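Long-range contacts in precorrin-6Y C5,15-methyltransferase (PDB 3HM2), which probably transfers methyl groups from S-adenosyl-L-methionine during adenosylcobalamin biosynthesis, the chain here being the C-terminal methyltransferase-like domain of the longer enzyme: residues His26-Asp31 / Gln49-Cys54; Pro95-Ile100 / Gly120-Ala125; Ala151-His156 / Met164-Pro169. One frame throughout, in Å; residues are numbered along the deposited sequence.

Interaction 1. Residues His26-Asp31 / Gln49-Cys54; sequences HETLWD and QTTAVC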
loop_
_atom_site.group_PDB
_atom_site.type_symbol
_atom_site.label_atom_id
_atom_site.label_comp_id
_atom_site.label_asym_id
_atom_site.label_seq_id
_atom_site.Cartn_x
_atom_site.Cartn_y
_atom_site.Cartn_z
ATOM N N HIS A 26 -26.378 26.109 2.773
ATOM C CA HIS A 26 -26.286 27.290 1.930
ATOM C C HIS A 26 -24.923 27.365 1.241
ATOM O O HIS A 26 -24.402 28.453 0.947
ATOM C CB HIS A 26 -26.624 28.563 2.715
ATOM C CG HIS A 26 -27.375 28.326 3.997
ATOM N ND1 HIS A 26 -28.741 28.491 4.109
ATOM C CD2 HIS A 26 -26.938 27.989 5.239
ATOM C CE1 HIS A 26 -29.112 28.243 5.353
ATOM N NE2 HIS A 26 -28.037 27.934 6.058
ATOM N N GLU A 27 -24.357 26.188 0.988
ATOM C CA GLU A 27 -23.074 26.077 0.316
ATOM C C GLU A 27 -23.197 25.739 -1.171
ATOM O O GLU A 27 -24.121 25.064 -1.588
ATOM C CB GLU A 27 -22.104 25.141 1.074
ATOM C CG GLU A 27 -21.207 25.920 2.060
ATOM C CD GLU A 27 -20.462 25.050 3.078
ATOM O OE1 GLU A 27 -19.866 24.035 2.659
ATOM O OE2 GLU A 27 -20.444 25.404 4.289
ATOM N N THR A 28 -22.261 26.270 -1.960
ATOM C CA THR A 28 -22.208 26.072 -3.402
ATOM C C THR A 28 -20.896 25.418 -3.798
ATOM O O THR A 28 -19.825 26.027 -3.631
ATOM C CB THR A 28 -22.289 27.424 -4.142
ATOM O OG1 THR A 28 -23.439 28.144 -3.694
ATOM C CG2 THR A 28 -22.359 27.214 -5.648
ATOM N N LEU A 29 -20.960 24.192 -4.323
ATOM C CA LEU A 29 -19.768 23.566 -4.900
ATOM C C LEU A 29 -19.504 23.933 -6.358
ATOM O O LEU A 29 -20.413 23.822 -7.173
ATOM C CB LEU A 29 -19.848 22.036 -4.830
ATOM C CG LEU A 29 -18.681 21.342 -5.552
ATOM C CD1 LEU A 29 -17.385 21.465 -4.751
ATOM C CD2 LEU A 29 -18.983 19.900 -5.828
ATOM N N TRP A 30 -18.266 24.342 -6.684
ATOM C CA TRP A 30 -17.788 24.225 -8.060
ATOM C C TRP A 30 -17.158 22.853 -8.203
ATOM O O TRP A 30 -16.166 22.530 -7.554
ATOM C CB TRP A 30 -16.799 25.316 -8.458
ATOM C CG TRP A 30 -17.478 26.627 -8.775
ATOM C CD1 TRP A 30 -18.802 26.966 -8.556
ATOM C CD2 TRP A 30 -16.864 27.793 -9.351
ATOM N NE1 TRP A 30 -19.038 28.268 -8.973
ATOM C CE2 TRP A 30 -17.863 28.789 -9.462
ATOM C CE3 TRP A 30 -15.563 28.091 -9.791
ATOM C CZ2 TRP A 30 -17.586 30.054 -9.963
ATOM C CZ3 TRP A 30 -15.300 29.346 -10.306
ATOM C CH2 TRP A 30 -16.306 30.303 -10.400
ATOM N N ASP A 31 -17.746 22.035 -9.070
ATOM C CA ASP A 31 -17.178 20.734 -9.403
ATOM C C ASP A 31 -16.564 20.741 -10.799
ATOM O O ASP A 31 -17.275 20.665 -11.801
ATOM C CB ASP A 31 -18.245 19.642 -9.303
ATOM C CG ASP A 31 -17.997 18.496 -10.263
ATOM O OD1 ASP A 31 -16.841 18.327 -10.704
ATOM O OD2 ASP A 31 -18.958 17.761 -10.577
ATOM N N GLN A 49 -30.744 21.692 0.758
ATOM C CA GLN A 49 -30.430 23.115 0.742
ATOM C C GLN A 49 -28.999 23.359 0.276
ATOM O O GLN A 49 -28.143 23.774 1.058
ATOM C CB GLN A 49 -30.643 23.726 2.128
ATOM C CG GLN A 49 -31.990 23.398 2.751
ATOM C CD GLN A 49 -32.311 24.279 3.942
ATOM O OE1 GLN A 49 -32.334 23.818 5.083
ATOM N NE2 GLN A 49 -32.564 25.557 3.682
ATOM N N THR A 50 -28.745 23.099 -1.003
ATOM C CA THR A 50 -27.432 23.342 -1.589
ATOM C C THR A 50 -27.526 23.507 -3.101
ATOM O O THR A 50 -28.385 22.910 -3.749
ATOM C CB THR A 50 -26.451 22.199 -1.265
ATOM O OG1 THR A 50 -26.966 20.964 -1.778
ATOM C CG2 THR A 50 -26.254 22.076 0.238
ATOM N N THR A 51 -26.635 24.320 -3.659
ATOM C CA THR A 51 -26.483 24.415 -5.106
ATOM C C THR A 51 -25.072 24.035 -5.538
ATOM O O THR A 51 -24.091 24.416 -4.900
ATOM C CB THR A 51 -26.800 25.835 -5.614
ATOM O OG1 THR A 51 -25.694 26.703 -5.337
ATOM C CG2 THR A 51 -28.048 26.377 -4.934
ATOM N N ALA A 52 -24.976 23.279 -6.628
ATOM C CA ALA A 52 -23.684 22.885 -7.176
ATOM C C ALA A 52 -23.488 23.449 -8.580
ATOM O O ALA A 52 -24.451 23.650 -9.319
ATOM C CB ALA A 52 -23.550 21.371 -7.187
ATOM N N VAL A 53 -22.233 23.701 -8.941
ATOM C CA VAL A 53 -21.902 24.185 -10.280
ATOM C C VAL A 53 -20.944 23.219 -11.005
ATOM O O VAL A 53 -19.925 22.747 -10.451
ATOM C CB VAL A 53 -21.387 25.656 -10.318
ATOM C CG1 VAL A 53 -21.106 26.072 -11.757
ATOM C CG2 VAL A 53 -22.396 26.604 -9.700
ATOM N N CYS A 54 -21.323 22.933 -12.253
ATOM C CA CYS A 54 -20.662 21.973 -13.114
ATOM C C CYS A 54 -20.024 22.656 -14.329
ATOM O O CYS A 54 -20.547 23.638 -14.851
ATOM C CB CYS A 54 -21.687 20.925 -13.551
ATOM S SG CYS A 54 -22.008 19.632 -12.298
#

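Interaction 2. Residues Pro95-Ile100 / Gly120-Ala125; sequences PDVIFI and GGRLVA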
loop_
_atom_site.group_PDB
_atom_site.type_symbol
_atom_site.label_atom_id
_atom_site.label_comp_id
_atom_site.label_asym_id
_atom_site.label_seq_id
_atom_site.Cartn_x
_atom_site.Cartn_y
_atom_site.Cartn_z
ATOM N N PRO A 95 -18.033 30.648 -5.661
ATOM C CA PRO A 95 -18.234 29.295 -5.125
ATOM C C PRO A 95 -17.922 29.248 -3.629
ATOM O O PRO A 95 -17.113 30.069 -3.173
ATOM C CB PRO A 95 -17.154 28.502 -5.851
ATOM C CG PRO A 95 -16.107 29.528 -6.111
ATOM C CD PRO A 95 -16.904 30.644 -6.612
ATOM N N ASP A 96 -18.525 28.309 -2.893
ATOM C CA ASP A 96 -18.216 28.137 -1.475
ATOM C C ASP A 96 -17.118 27.066 -1.299
ATOM O O ASP A 96 -16.185 27.215 -0.517
ATOM C CB ASP A 96 -19.492 27.791 -0.675
ATOM C CG ASP A 96 -20.323 29.012 -0.322
ATOM O OD1 ASP A 96 -19.942 29.698 0.641
ATOM O OD2 ASP A 96 -21.376 29.271 -0.967
ATOM N N VAL A 97 -17.253 25.972 -2.023
ATOM C CA VAL A 97 -16.257 24.924 -2.013
ATOM C C VAL A 97 -15.966 24.622 -3.494
ATOM O O VAL A 97 -16.826 24.881 -4.352
ATOM C CB VAL A 97 -16.811 23.720 -1.292
ATOM C CG1 VAL A 97 -15.709 22.926 -0.672
ATOM C CG2 VAL A 97 -17.677 24.214 -0.212
ATOM N N ILE A 98 -14.760 24.147 -3.810
ATOM C CA ILE A 98 -14.484 23.608 -5.142
ATOM C C ILE A 98 -13.891 22.237 -5.032
ATOM O O ILE A 98 -13.255 21.915 -4.049
ATOM C CB ILE A 98 -13.502 24.431 -5.893
ATOM C CG1 ILE A 98 -14.132 25.763 -6.210
ATOM C CG2 ILE A 98 -13.059 23.720 -7.186
ATOM C CD1 ILE A 98 -13.135 26.874 -6.177
ATOM N N PHE A 99 -14.111 21.433 -6.062
ATOM C CA PHE A 99 -13.488 20.131 -6.138
ATOM C C PHE A 99 -12.939 19.989 -7.541
ATOM O O PHE A 99 -13.686 20.220 -8.491
ATOM C CB PHE A 99 -14.480 18.968 -5.873
ATOM C CG PHE A 99 -13.882 17.597 -6.203
ATOM C CD1 PHE A 99 -13.224 16.849 -5.233
ATOM C CD2 PHE A 99 -13.903 17.100 -7.514
ATOM C CE1 PHE A 99 -12.632 15.639 -5.554
ATOM C CE2 PHE A 99 -13.306 15.879 -7.826
ATOM C CZ PHE A 99 -12.676 15.157 -6.839
ATOM N N ILE A 100 -11.652 19.622 -7.660
ATOM C CA ILE A 100 -11.067 19.192 -8.930
ATOM C C ILE A 100 -10.607 17.715 -8.909
ATOM O O ILE A 100 -9.879 17.294 -8.003
ATOM C CB ILE A 100 -9.882 20.077 -9.306
ATOM C CG1 ILE A 100 -10.366 21.524 -9.556
ATOM C CG2 ILE A 100 -9.189 19.494 -10.510
ATOM C CD1 ILE A 100 -9.259 22.624 -9.534
ATOM N N GLY A 120 -10.983 31.602 3.843
ATOM C CA GLY A 120 -11.567 30.467 4.533
ATOM C C GLY A 120 -12.639 29.779 3.712
ATOM O O GLY A 120 -13.693 29.413 4.230
ATOM N N GLY A 121 -12.367 29.603 2.422
ATOM C CA GLY A 121 -13.097 28.647 1.613
ATOM C C GLY A 121 -12.309 27.376 1.365
ATOM O O GLY A 121 -11.111 27.312 1.641
ATOM N N ARG A 122 -12.986 26.359 0.841
ATOM C CA ARG A 122 -12.443 25.006 0.822
ATOM C C ARG A 122 -12.293 24.492 -0.606
ATOM O O ARG A 122 -13.217 24.593 -1.413
ATOM C CB ARG A 122 -13.332 24.060 1.630
ATOM C CG ARG A 122 -13.317 24.321 3.127
ATOM C CD ARG A 122 -14.524 23.697 3.809
ATOM N NE ARG A 122 -15.681 24.588 3.794
ATOM C CZ ARG A 122 -16.941 24.174 3.718
ATOM N NH1 ARG A 122 -17.213 22.878 3.648
ATOM N NH2 ARG A 122 -17.932 25.057 3.710
ATOM N N LEU A 123 -11.122 23.942 -0.912
ATOM C CA LEU A 123 -10.943 23.128 -2.131
ATOM C C LEU A 123 -10.299 21.755 -1.901
ATOM O O LEU A 123 -9.207 21.657 -1.326
ATOM C CB LEU A 123 -10.136 23.859 -3.210
ATOM C CG LEU A 123 -10.128 23.129 -4.562
ATOM C CD1 LEU A 123 -9.973 24.126 -5.735
ATOM C CD2 LEU A 123 -9.086 21.998 -4.637
ATOM N N VAL A 124 -10.963 20.711 -2.405
ATOM C CA VAL A 124 -10.435 19.362 -2.365
ATOM C C VAL A 124 -10.140 18.886 -3.775
ATOM O O VAL A 124 -10.994 18.956 -4.641
ATOM C CB VAL A 124 -11.438 18.463 -1.700
ATOM C CG1 VAL A 124 -10.742 17.266 -1.063
ATOM C CG2 VAL A 124 -12.168 19.271 -0.641
ATOM N N ALA A 125 -8.906 18.451 -4.015
ATOM C CA ALA A 125 -8.479 18.004 -5.346
ATOM C C ALA A 125 -7.983 16.549 -5.383
ATOM O O ALA A 125 -7.548 16.006 -4.379
ATOM C CB ALA A 125 -7.420 18.949 -5.918
#

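Interaction 3. Residues Ala151-His156 / Met164-Pro169; sequences AISHEH and MKPALP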
loop_
_atom_site.group_PDB
_atom_site.type_symbol
_atom_site.label_atom_id
_atom_site.label_comp_id
_atom_site.label_asym_id
_atom_site.label_seq_id
_atom_site.Cartn_x
_atom_site.Cartn_y
_atom_site.Cartn_z
ATOM N N ALA A 151 -4.946 3.726 -1.720
ATOM C CA ALA A 151 -4.762 2.568 -2.579
ATOM C C ALA A 151 -5.823 1.583 -2.204
ATOM O O ALA A 151 -5.805 1.076 -1.098
ATOM C CB ALA A 151 -3.383 1.957 -2.398
ATOM N N ILE A 152 -6.748 1.327 -3.132
ATOM C CA ILE A 152 -7.920 0.472 -2.910
ATOM C C ILE A 152 -7.844 -0.815 -3.725
ATOM O O ILE A 152 -7.605 -0.772 -4.934
ATOM C CB ILE A 152 -9.219 1.210 -3.306
ATOM C CG1 ILE A 152 -9.529 2.330 -2.286
ATOM C CG2 ILE A 152 -10.376 0.212 -3.448
ATOM C CD1 ILE A 152 -10.184 3.609 -2.857
ATOM N N SER A 153 -8.049 -1.957 -3.067
ATOM C CA SER A 153 -7.993 -3.244 -3.755
ATOM C C SER A 153 -9.330 -3.987 -3.681
ATOM O O SER A 153 -10.124 -3.748 -2.785
ATOM C CB SER A 153 -6.872 -4.127 -3.178
ATOM O OG SER A 153 -5.645 -3.429 -3.102
ATOM N N HIS A 154 -9.561 -4.882 -4.640
ATOM C CA HIS A 154 -10.764 -5.701 -4.698
ATOM C C HIS A 154 -10.348 -7.125 -5.079
ATOM O O HIS A 154 -9.346 -7.313 -5.737
ATOM C CB HIS A 154 -11.719 -5.158 -5.766
ATOM C CG HIS A 154 -11.866 -3.665 -5.754
ATOM N ND1 HIS A 154 -12.602 -2.993 -4.801
ATOM C CD2 HIS A 154 -11.377 -2.715 -6.587
ATOM C CE1 HIS A 154 -12.556 -1.694 -5.043
ATOM N NE2 HIS A 154 -11.819 -1.498 -6.124
ATOM N N GLU A 155 -11.107 -8.130 -4.665
ATOM C CA GLU A 155 -10.805 -9.494 -5.062
ATOM C C GLU A 155 -10.777 -9.660 -6.573
ATOM O O GLU A 155 -11.505 -9.007 -7.309
ATOM C CB GLU A 155 -11.785 -10.480 -4.439
ATOM C CG GLU A 155 -13.116 -9.886 -4.105
ATOM C CD GLU A 155 -14.180 -10.940 -4.061
ATOM O OE1 GLU A 155 -15.090 -10.846 -3.193
ATOM O OE2 GLU A 155 -14.082 -11.869 -4.899
ATOM N N HIS A 156 -9.896 -10.528 -7.027
ATOM C CA HIS A 156 -9.754 -10.780 -8.436
ATOM C C HIS A 156 -9.496 -12.247 -8.523
ATOM O O HIS A 156 -8.405 -12.709 -8.199
ATOM C CB HIS A 156 -8.570 -10.017 -8.997
ATOM C CG HIS A 156 -8.432 -10.129 -10.481
ATOM N ND1 HIS A 156 -8.381 -9.030 -11.312
ATOM C CD2 HIS A 156 -8.344 -11.213 -11.289
ATOM C CE1 HIS A 156 -8.245 -9.431 -12.564
ATOM N NE2 HIS A 156 -8.222 -10.750 -12.578
HETATM N N MSE A 164 -5.973 -10.242 -3.992
HETATM C CA MSE A 164 -6.325 -8.843 -3.747
HETATM C C MSE A 164 -5.564 -7.942 -4.723
HETATM O O MSE A 164 -4.329 -7.961 -4.759
HETATM C CB MSE A 164 -6.033 -8.455 -2.292
HETATM C CG MSE A 164 -7.051 -9.025 -1.319
HETATM SE SE MSE A 164 -8.894 -8.468 -1.811
HETATM C CE MSE A 164 -8.967 -6.792 -0.806
ATOM N N LYS A 165 -6.310 -7.160 -5.506
ATOM C CA LYS A 165 -5.772 -6.521 -6.697
ATOM C C LYS A 165 -5.839 -5.023 -6.583
ATOM O O LYS A 165 -6.921 -4.436 -6.618
ATOM C CB LYS A 165 -6.516 -6.995 -7.946
ATOM C CG LYS A 165 -5.694 -6.870 -9.215
ATOM C CD LYS A 165 -6.579 -6.880 -10.450
ATOM C CE LYS A 165 -5.789 -6.648 -11.735
ATOM N NZ LYS A 165 -6.677 -6.508 -12.941
ATOM N N PRO A 166 -4.672 -4.389 -6.431
ATOM C CA PRO A 166 -4.609 -2.950 -6.163
ATOM C C PRO A 166 -5.030 -2.096 -7.369
ATOM O O PRO A 166 -4.741 -2.435 -8.530
ATOM C CB PRO A 166 -3.127 -2.733 -5.815
ATOM C CG PRO A 166 -2.436 -3.841 -6.545
ATOM C CD PRO A 166 -3.342 -5.009 -6.340
ATOM N N ALA A 167 -5.736 -1.003 -7.090
ATOM C CA ALA A 167 -5.988 0.002 -8.107
ATOM C C ALA A 167 -4.843 1.004 -7.990
ATOM O O ALA A 167 -4.085 0.960 -7.020
ATOM C CB ALA A 167 -7.367 0.687 -7.911
ATOM N N LEU A 168 -4.702 1.878 -8.986
ATOM C CA LEU A 168 -3.736 2.959 -8.913
ATOM C C LEU A 168 -4.083 3.875 -7.741
ATOM O O LEU A 168 -5.256 4.135 -7.484
ATOM C CB LEU A 168 -3.711 3.745 -10.233
ATOM C CG LEU A 168 -2.995 3.096 -11.431
ATOM C CD1 LEU A 168 -3.406 3.770 -12.735
ATOM C CD2 LEU A 168 -1.467 3.097 -11.276
ATOM N N PRO A 169 -3.070 4.373 -7.018
ATOM C CA PRO A 169 -3.383 5.273 -5.908
ATOM C C PRO A 169 -4.025 6.560 -6.393
ATOM O O PRO A 169 -4.153 6.806 -7.590
ATOM C CB PRO A 169 -2.012 5.570 -5.288
ATOM C CG PRO A 169 -1.137 4.484 -5.764
ATOM C CD PRO A 169 -1.620 4.167 -7.147
#

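Interaction 1. Residues His26-Asp31 / Gln49-Cys54
Trp30 and Val53 stand side by side on one face of two neighbouring strands, pointing the same way. With chi1 -78° and chi2 10°, Trp30 CG lies anti to the carbonyl carbon and CD1 comes to 3.4 Å from CB of Val53. Both Val53 methyls also lie near CD1 and NE1, and this buried NE1 has no polar partner in the model; Phe88 stacks on the ring and Phe55 meets it edge-to-face. Nearer the start of the strands, on the same face, Thr28 and Thr51 cross obliquely. Thr28 keeps OG1 beside its backbone N, Thr51 holds OG1 in the crowded position between N and carbonyl carbon, and Thr28 OG1 donates to Thr51 OG1 at 3.1 Å. The strands are the parallel pair of a right-handed beta-alpha-beta crossover through helix 38-44 in the Rossmann-like methyltransferase fold. Their backbones grip best at the C-terminal end: Val53 N reaches Leu29 O at 2.5 Å and Asp31 N Val53 O at 2.7 Å, both nearly along the C=O axis. On the other face Leu29 CB lies 4.4 Å from Ala52 CB, the leucine packs on Trp43 of helix 38-44, and Asp31 OD2 makes a weak hydrogen bond to Gly37 N.

Interaction 2. Residues Pro95-Ile100 / Gly120-Ala125
Ile98 and Leu123 form the apolar centre, crossing obliquely on one face of the sheet. CG2 of Ile98, anti to its backbone N, presses on CD1 of Leu123 at 3.4 Å, tighter than usual for two carbons. The same CD1 also touches CD1 of Ile100 at 4.1 Å, so one leucine methyl serves both isoleucines. On the reverse face Phe99 turns CG anti to its N (chi1 170°), bringing CD1 to 3.1 Å from Val124 O; helix 9-21 packs against Phe99 and Val124. The two strands, central and parallel in the Rossmann-like sheet, are joined by three backbone bonds lying in the carbonyl planes: Ile98 N to Arg122 O at 2.9 Å, Val124 N to Ile98 O, and Ile100 N to Val124 O. Toward the strand starts, Val97 CG1 lies 3.5 Å from Arg122 CB. The arginine then bends at chi3 (-87°), and Val97 CG2 sits over one guanidinium face, 3.9 Å above its plane. NH2 makes a salt bridge with Glu27, while NH1 has weak hydrogen bonds to Leu21 O and Ala22 O. A partly exposed cation is thus set against a valine methyl, its charge probably balanced by Glu27.

Interaction 3. Residues Ala151-His156 / Met164-Pro169
Three backbone hydrogen bonds hold the strands together. Ala167 N meets Ile152 O at 2.9 Å and Lys165 N meets His154 O at 3.0 Å, each donor standing above the carbonyl plane; the return bond, His154 N to Lys165 O, is weak. His154 and Lys165 are thus a hydrogen-bonded antiparallel pair, flanked by the non-hydrogen-bonded pairs Ser153-Pro166 and Glu155-Met164. All belong to a beta hairpin built from strands 146-157 and 162-176, away from the annotated metal sites. Selenomethionine Met164 bends at chi2 and chi3, folding its tail back over the opposite strand: SE lies 3.6 Å from Glu155 N, and CE reaches 3.8 Å from Ser153 O. Ser153 OG, anti to its own carbonyl carbon, comes to 3.3 Å from Pro166 CA. Lys165 runs fully extended alongside the His156 ring, its CD only 2.9 Å from His156 ND1, a crowded approach. Glu155 and His154 take their polar partners from a second subunit: Glu155 forms a salt bridge with Arg140 of that subunit, and His154 ND1 bonds to Ser148 OG there. Residues Ala151 to His154 also pair antiparallel with a strand of the second subunit, carrying the sheet across the interface.

In the fold
Interactions 1 and 2 are neighbours in one sheet, their centres 10 Å apart, because strands 27-32 and 97-100 lie next to each other in it. Between them, Thr28 O and Asp96 N are 2.7 Å apart, a probable hydrogen bond, and the Trp30 ring packs on Pro95. Interaction 3 lies on the opposite side of the chain's centre, 28 Å from interaction 2 and 32 Å from interaction 1 between centres, where the hairpin reaches out to other subunits. In interaction 1 the Cys54 side chain is about 12 Å from that of Glu63, which binds Mg(2+) in a structure of this protein, though no metal is bound to this chain here. The Val53 side chain is about 3 Å from an acetic acid molecule, probably from the crystallisation liquor.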